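Local coordinates for protein Lpg2148(MvcA) (Legionella pneumophila subsp. pneumophila str. Philadelphia 1, PDB 6K11) that probably acts as a deamidase-type effector that removes ubiquitin from the host enzyme UBE2N and so regulates its activity, at residues A[118-123]-A[329-334]; A[105-110]-A[277-282]. All coordinates share one frame; numbering follows the deposited sequence.

Contact 1. Residues A[118-123]-A[329-334]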
loop_
_atom_site.group_PDB
_atom_site.type_symbol
_atom_site.label_atom_id
_atom_site.label_comp_id
_atom_site.label_asym_id
_atom_site.label_seq_id
_atom_site.Cartn_x
_atom_site.Cartn_y
_atom_site.Cartn_z
ATOM N N THR A 118 -14.917 18.765 -17.358
ATOM C CA THR A 118 -13.694 18.364 -16.677
ATOM C C THR A 118 -13.625 16.849 -16.498
ATOM O O THR A 118 -14.648 16.165 -16.382
ATOM C CB THR A 118 -13.578 19.069 -15.316
ATOM O OG1 THR A 118 -12.242 18.930 -14.816
ATOM C CG2 THR A 118 -14.555 18.485 -14.316
ATOM N N ASN A 119 -12.395 16.333 -16.508
ATOM C CA ASN A 119 -12.096 14.936 -16.208
ATOM C C ASN A 119 -11.135 14.918 -15.034
ATOM O O ASN A 119 -10.054 15.510 -15.113
ATOM C CB ASN A 119 -11.474 14.220 -17.406
ATOM C CG ASN A 119 -12.365 14.246 -18.613
ATOM O OD1 ASN A 119 -13.283 13.443 -18.741
ATOM N ND2 ASN A 119 -12.106 15.192 -19.510
ATOM N N LEU A 120 -11.523 14.242 -13.957
ATOM C CA LEU A 120 -10.816 14.318 -12.684
ATOM C C LEU A 120 -10.270 12.953 -12.292
ATOM O O LEU A 120 -10.957 11.934 -12.430
ATOM C CB LEU A 120 -11.743 14.822 -11.572
ATOM C CG LEU A 120 -12.281 16.246 -11.734
ATOM C CD1 LEU A 120 -13.398 16.521 -10.735
ATOM C CD2 LEU A 120 -11.144 17.236 -11.573
ATOM N N LEU A 121 -9.044 12.948 -11.783
ATOM C CA LEU A 121 -8.424 11.764 -11.197
ATOM C C LEU A 121 -8.114 12.077 -9.742
ATOM O O LEU A 121 -7.443 13.073 -9.445
ATOM C CB LEU A 121 -7.148 11.367 -11.945
ATOM C CG LEU A 121 -6.318 10.236 -11.314
ATOM C CD1 LEU A 121 -7.079 8.918 -11.360
ATOM C CD2 LEU A 121 -4.974 10.075 -12.005
ATOM N N ILE A 122 -8.612 11.240 -8.843
ATOM C CA ILE A 122 -8.347 11.362 -7.415
ATOM C C ILE A 122 -7.547 10.144 -6.983
ATOM O O ILE A 122 -7.902 9.008 -7.322
ATOM C CB ILE A 122 -9.648 11.470 -6.602
ATOM C CG1 ILE A 122 -10.624 12.452 -7.256
ATOM C CG2 ILE A 122 -9.331 11.844 -5.152
ATOM C CD1 ILE A 122 -12.025 12.337 -6.689
ATOM N N ARG A 123 -6.467 10.374 -6.258
ATOM C CA ARG A 123 -5.690 9.290 -5.675
ATOM C C ARG A 123 -5.878 9.336 -4.167
ATOM O O ARG A 123 -5.763 10.407 -3.561
ATOM C CB ARG A 123 -4.204 9.397 -6.039
ATOM C CG ARG A 123 -3.376 8.263 -5.449
ATOM C CD ARG A 123 -1.960 8.164 -6.015
ATOM N NE ARG A 123 -1.222 7.046 -5.404
ATOM C CZ ARG A 123 -0.218 6.394 -5.991
ATOM N NH1 ARG A 123 0.164 6.715 -7.222
ATOM N NH2 ARG A 123 0.380 5.392 -5.366
ATOM N N PHE A 329 -6.187 12.380 0.341
ATOM C CA PHE A 329 -6.455 12.378 -1.086
ATOM C C PHE A 329 -5.709 13.523 -1.752
ATOM O O PHE A 329 -5.326 14.510 -1.117
ATOM C CB PHE A 329 -7.954 12.513 -1.379
ATOM C CG PHE A 329 -8.492 13.877 -1.065
ATOM C CD1 PHE A 329 -8.502 14.879 -2.030
ATOM C CD2 PHE A 329 -8.955 14.175 0.208
ATOM C CE1 PHE A 329 -8.977 16.148 -1.740
ATOM C CE2 PHE A 329 -9.437 15.443 0.509
ATOM C CZ PHE A 329 -9.441 16.434 -0.469
ATOM N N LYS A 330 -5.527 13.375 -3.056
ATOM C CA LYS A 330 -5.015 14.433 -3.907
ATOM C C LYS A 330 -5.698 14.285 -5.258
ATOM O O LYS A 330 -6.081 13.178 -5.657
ATOM C CB LYS A 330 -3.495 14.364 -4.028
ATOM C CG LYS A 330 -2.984 13.086 -4.652
ATOM C CD LYS A 330 -1.516 13.249 -5.010
ATOM C CE LYS A 330 -0.644 12.206 -4.391
ATOM N NZ LYS A 330 0.767 12.668 -4.233
ATOM N N ILE A 331 -5.876 15.404 -5.953
ATOM C CA ILE A 331 -6.743 15.422 -7.120
ATOM C C ILE A 331 -6.095 16.237 -8.232
ATOM O O ILE A 331 -5.373 17.205 -7.982
ATOM C CB ILE A 331 -8.145 15.965 -6.737
ATOM C CG1 ILE A 331 -9.092 15.919 -7.933
ATOM C CG2 ILE A 331 -8.036 17.366 -6.131
ATOM C CD1 ILE A 331 -10.543 16.200 -7.587
ATOM N N THR A 332 -6.348 15.823 -9.473
ATOM C CA THR A 332 -5.836 16.537 -10.631
ATOM C C THR A 332 -6.802 16.366 -11.789
ATOM O O THR A 332 -7.625 15.442 -11.819
ATOM C CB THR A 332 -4.435 16.047 -11.026
ATOM O OG1 THR A 332 -4.003 16.750 -12.195
ATOM C CG2 THR A 332 -4.461 14.539 -11.335
ATOM N N GLU A 333 -6.715 17.282 -12.740
ATOM C CA GLU A 333 -7.463 17.084 -13.968
ATOM C C GLU A 333 -6.668 16.200 -14.918
ATOM O O GLU A 333 -5.445 16.073 -14.811
ATOM C CB GLU A 333 -7.816 18.415 -14.623
ATOM C CG GLU A 333 -8.367 19.404 -13.618
ATOM C CD GLU A 333 -8.339 20.830 -14.101
ATOM O OE1 GLU A 333 -7.730 21.686 -13.409
ATOM O OE2 GLU A 333 -8.962 21.093 -15.148
ATOM N N ILE A 334 -7.393 15.575 -15.840
ATOM C CA ILE A 334 -6.855 14.631 -16.811
ATOM C C ILE A 334 -7.105 15.204 -18.199
ATOM O O ILE A 334 -8.180 15.754 -18.461
ATOM C CB ILE A 334 -7.530 13.244 -16.656
ATOM C CG1 ILE A 334 -6.852 12.376 -15.579
ATOM C CG2 ILE A 334 -7.670 12.503 -17.984
ATOM C CD1 ILE A 334 -5.513 12.822 -15.148
HETATM O O HOH W 1 -10.281 17.458 -18.794
#
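Leu121 and Thr332 form a hydrogen-bonded antiparallel pair where strand 120-129 runs beside strand 325-333 in a five-stranded antiparallel sheet; the two short segments run at 160° with axes 4.7 Å apart. The bond from Leu121 N to Thr332 O is nearly straight (2.9 Å, 177° at the hydrogen), and Thr332 N returns to Leu121 O. Arg123 and Lys330 repeat this reciprocal pairing, while the non-hydrogen-bonded pairs Ile122-Ile331 and Leu120-Glu333 alternate with them.

Packing is tight on the face shared by Leu120, Ile122 and Ile331, where helix 104-111 rests on Leu120, Ile331 and Phe329. Ile122 and Ile331 lie side by side, pointing the same way, with Ile122 CG1 3.8 Å from Ile331 CD1. Ile331 CG1 is anti to its backbone N (chi1 -177°), which sets it against Leu121 O and Ile122 CG1. On the other face Leu121 CB sits 3.8 Å from Ile334 CG1, and helix 71-83 touches both residues. There Lys330 and Arg123 touch through aliphatic carbons, while their charged ends take separate partners: Lys330 NZ hydrogen-bonds to Thr94 O and Phe91 O, and Arg123 NH1 to Asn76 OD1.

Toward the start of strand 120-129 the contact becomes looser and more polar. Glu333 is solvent-exposed; its CG approaches Leu120 CD2 at 4.1 Å, and its side chain crosses that of Thr118 at about a right angle, with OE2 3.9 Å from OG1. Ile334 N donates to Asn119 O, tilted out of the carbonyl plane. One water accepts from Asn119 ND2 at 3.0 Å and donates to Ile334 O at 2.7 Å.

Contact 2. Residues A[105-110]-A[277-282]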
loop_
_atom_site.group_PDB
_atom_site.type_symbol
_atom_site.label_atom_id
_atom_site.label_comp_id
_atom_site.label_asym_id
_atom_site.label_seq_id
_atom_site.Cartn_x
_atom_site.Cartn_y
_atom_site.Cartn_z
ATOM N N ASN A 105 -14.548 18.739 2.338
ATOM C CA ASN A 105 -13.518 19.416 1.557
ATOM C C ASN A 105 -13.373 18.786 0.176
ATOM O O ASN A 105 -13.195 19.495 -0.821
ATOM C CB ASN A 105 -12.186 19.440 2.309
ATOM C CG ASN A 105 -11.722 18.071 2.765
ATOM O OD1 ASN A 105 -12.484 17.106 2.792
ATOM N ND2 ASN A 105 -10.447 17.987 3.138
ATOM N N LEU A 106 -13.487 17.458 0.091
ATOM C CA LEU A 106 -13.478 16.798 -1.210
ATOM C C LEU A 106 -14.799 17.002 -1.945
ATOM O O LEU A 106 -14.806 17.239 -3.158
ATOM C CB LEU A 106 -13.178 15.301 -1.047
ATOM C CG LEU A 106 -13.200 14.462 -2.334
ATOM C CD1 LEU A 106 -12.262 15.045 -3.393
ATOM C CD2 LEU A 106 -12.854 12.992 -2.033
ATOM N N LYS A 107 -15.922 16.927 -1.230
ATOM C CA LYS A 107 -17.213 17.141 -1.874
ATOM C C LYS A 107 -17.289 18.524 -2.506
ATOM O O LYS A 107 -17.723 18.665 -3.655
ATOM C CB LYS A 107 -18.344 16.941 -0.866
ATOM C CG LYS A 107 -18.562 15.477 -0.464
ATOM C CD LYS A 107 -20.034 15.164 -0.232
ATOM C CE LYS A 107 -20.286 14.664 1.173
ATOM N NZ LYS A 107 -21.753 14.485 1.393
ATOM N N ASN A 108 -16.834 19.554 -1.789
ATOM C CA ASN A 108 -16.957 20.911 -2.312
ATOM C C ASN A 108 -16.014 21.157 -3.482
ATOM O O ASN A 108 -16.339 21.949 -4.374
ATOM C CB ASN A 108 -16.724 21.928 -1.193
ATOM C CG ASN A 108 -17.851 21.924 -0.170
ATOM O OD1 ASN A 108 -18.989 21.571 -0.489
ATOM N ND2 ASN A 108 -17.537 22.294 1.068
ATOM N N VAL A 109 -14.855 20.492 -3.508
ATOM C CA VAL A 109 -13.984 20.565 -4.681
ATOM C C VAL A 109 -14.710 20.045 -5.918
ATOM O O VAL A 109 -14.628 20.635 -7.004
ATOM C CB VAL A 109 -12.675 19.793 -4.428
ATOM C CG1 VAL A 109 -11.901 19.619 -5.721
ATOM C CG2 VAL A 109 -11.819 20.518 -3.409
ATOM N N LEU A 110 -15.453 18.947 -5.767
ATOM C CA LEU A 110 -16.164 18.361 -6.899
ATOM C C LEU A 110 -17.346 19.226 -7.322
ATOM O O LEU A 110 -17.610 19.383 -8.521
ATOM C CB LEU A 110 -16.624 16.944 -6.548
ATOM C CG LEU A 110 -15.519 15.945 -6.187
ATOM C CD1 LEU A 110 -16.108 14.589 -5.788
ATOM C CD2 LEU A 110 -14.511 15.796 -7.334
ATOM N N GLY A 277 -23.040 6.275 -6.073
ATOM C CA GLY A 277 -22.841 7.714 -6.195
ATOM C C GLY A 277 -21.658 8.207 -5.382
ATOM O O GLY A 277 -21.371 7.718 -4.295
ATOM N N ILE A 278 -20.980 9.227 -5.919
ATOM C CA ILE A 278 -19.722 9.704 -5.338
ATOM C C ILE A 278 -19.943 10.302 -3.949
ATOM O O ILE A 278 -19.088 10.167 -3.061
ATOM C CB ILE A 278 -19.043 10.710 -6.285
ATOM C CG1 ILE A 278 -17.688 11.161 -5.719
ATOM C CG2 ILE A 278 -19.959 11.914 -6.555
ATOM C CD1 ILE A 278 -16.720 10.003 -5.418
ATOM N N ASP A 279 -21.084 10.973 -3.737
ATOM C CA ASP A 279 -21.346 11.587 -2.436
ATOM C C ASP A 279 -21.430 10.527 -1.344
ATOM O O ASP A 279 -20.784 10.649 -0.298
ATOM C CB ASP A 279 -22.635 12.412 -2.479
ATOM C CG ASP A 279 -22.513 13.659 -3.340
ATOM O OD1 ASP A 279 -21.424 14.270 -3.383
ATOM O OD2 ASP A 279 -23.526 14.035 -3.968
ATOM N N LYS A 280 -22.216 9.470 -1.581
ATOM C CA LYS A 280 -22.318 8.379 -0.615
ATOM C C LYS A 280 -20.982 7.676 -0.408
ATOM O O LYS A 280 -20.641 7.313 0.724
ATOM C CB LYS A 280 -23.374 7.368 -1.061
ATOM C CG LYS A 280 -23.805 6.407 0.052
ATOM C CD LYS A 280 -24.552 7.152 1.159
ATOM C CE LYS A 280 -25.770 7.894 0.603
ATOM N NZ LYS A 280 -25.874 9.310 1.073
ATOM N N TYR A 281 -20.227 7.443 -1.492
ATOM C CA TYR A 281 -18.892 6.855 -1.349
ATOM C C TYR A 281 -18.015 7.710 -0.435
ATOM O O TYR A 281 -17.362 7.194 0.478
ATOM C CB TYR A 281 -18.224 6.667 -2.724
ATOM C CG TYR A 281 -16.995 5.744 -2.709
ATOM C CD1 TYR A 281 -15.725 6.247 -2.435
ATOM C CD2 TYR A 281 -17.111 4.376 -2.974
ATOM C CE1 TYR A 281 -14.599 5.426 -2.413
ATOM C CE2 TYR A 281 -15.975 3.537 -2.959
ATOM C CZ TYR A 281 -14.726 4.077 -2.673
ATOM O OH TYR A 281 -13.592 3.267 -2.639
ATOM N N ILE A 282 -17.997 9.028 -0.655
ATOM C CA ILE A 282 -17.163 9.891 0.182
ATOM C C ILE A 282 -17.642 9.858 1.630
ATOM O O ILE A 282 -16.835 9.823 2.570
ATOM C CB ILE A 282 -17.139 11.330 -0.372
ATOM C CG1 ILE A 282 -16.392 11.379 -1.702
ATOM C CG2 ILE A 282 -16.471 12.267 0.621
ATOM C CD1 ILE A 282 -16.450 12.737 -2.371
#
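Ile278 meets Leu110 where two antiparallel helices, 104-111 and 278-288, pack side by side; their short segments run at 162° with axes 10.5 Å apart. Gly277 stands at the N-cap, its carbonyl O accepting the first helical hydrogen bond, from Tyr281 N. Ile278 turns CG1 to within 3.8 Å of Leu110 CD1, the two side chains crossing at a slant. Asp279 lies at the exposed margin: its OD1 touches the aliphatic Lys107 CD at 3.6 Å but stays 4.8 Å from Lys107 NZ, which instead forms a salt bridge with Glu283, one residue past the segment. Ile282 carries the centre. Its CG1 is anti to the carbonyl carbon (chi1 -68°) and CD1 continues extended (chi2 174°), which carries CD1 to the leucines. CD1 comes within 3.6 Å of Leu106 CD2 and meets Leu110 CD1 tip to tip at 3.9 Å. The other branch, CG2, lies 4.0 Å from Lys107 CG, the two side chains sliding past each other in opposite directions. With no hydrogen bond joining the segments, their cohesion rests on aliphatic carbon, the lysine stem included; a charged link between the helices is the Lys107-Glu283 salt bridge, and Asp279 probably adds a weak attraction at the solvent edge.

From the N terminus, the chain passes through 105-110, then 118-123 soon after, and much later through 277-282 and 329-334. Contact 2 closes a loop of 166 residues and contact 1 one of 205; since their segments alternate, the loops cross, sharing the stretch from 124 to 276, which includes the MvcA insertion domain. Contact 1 joins two neighbouring strands of the sheet, whereas contact 2 pairs two helices. They meet at helix 104-111, one partner in contact 2, whose sheet-facing side brings Leu110 CD2 to 3.7 Å from Leu120 CD1 and Leu106 CD1 to 3.8 Å from Phe329 CE1. Helix 278-288 lies beside it and also reaches the sheet, Tyr281 touching Phe234 and Ile236.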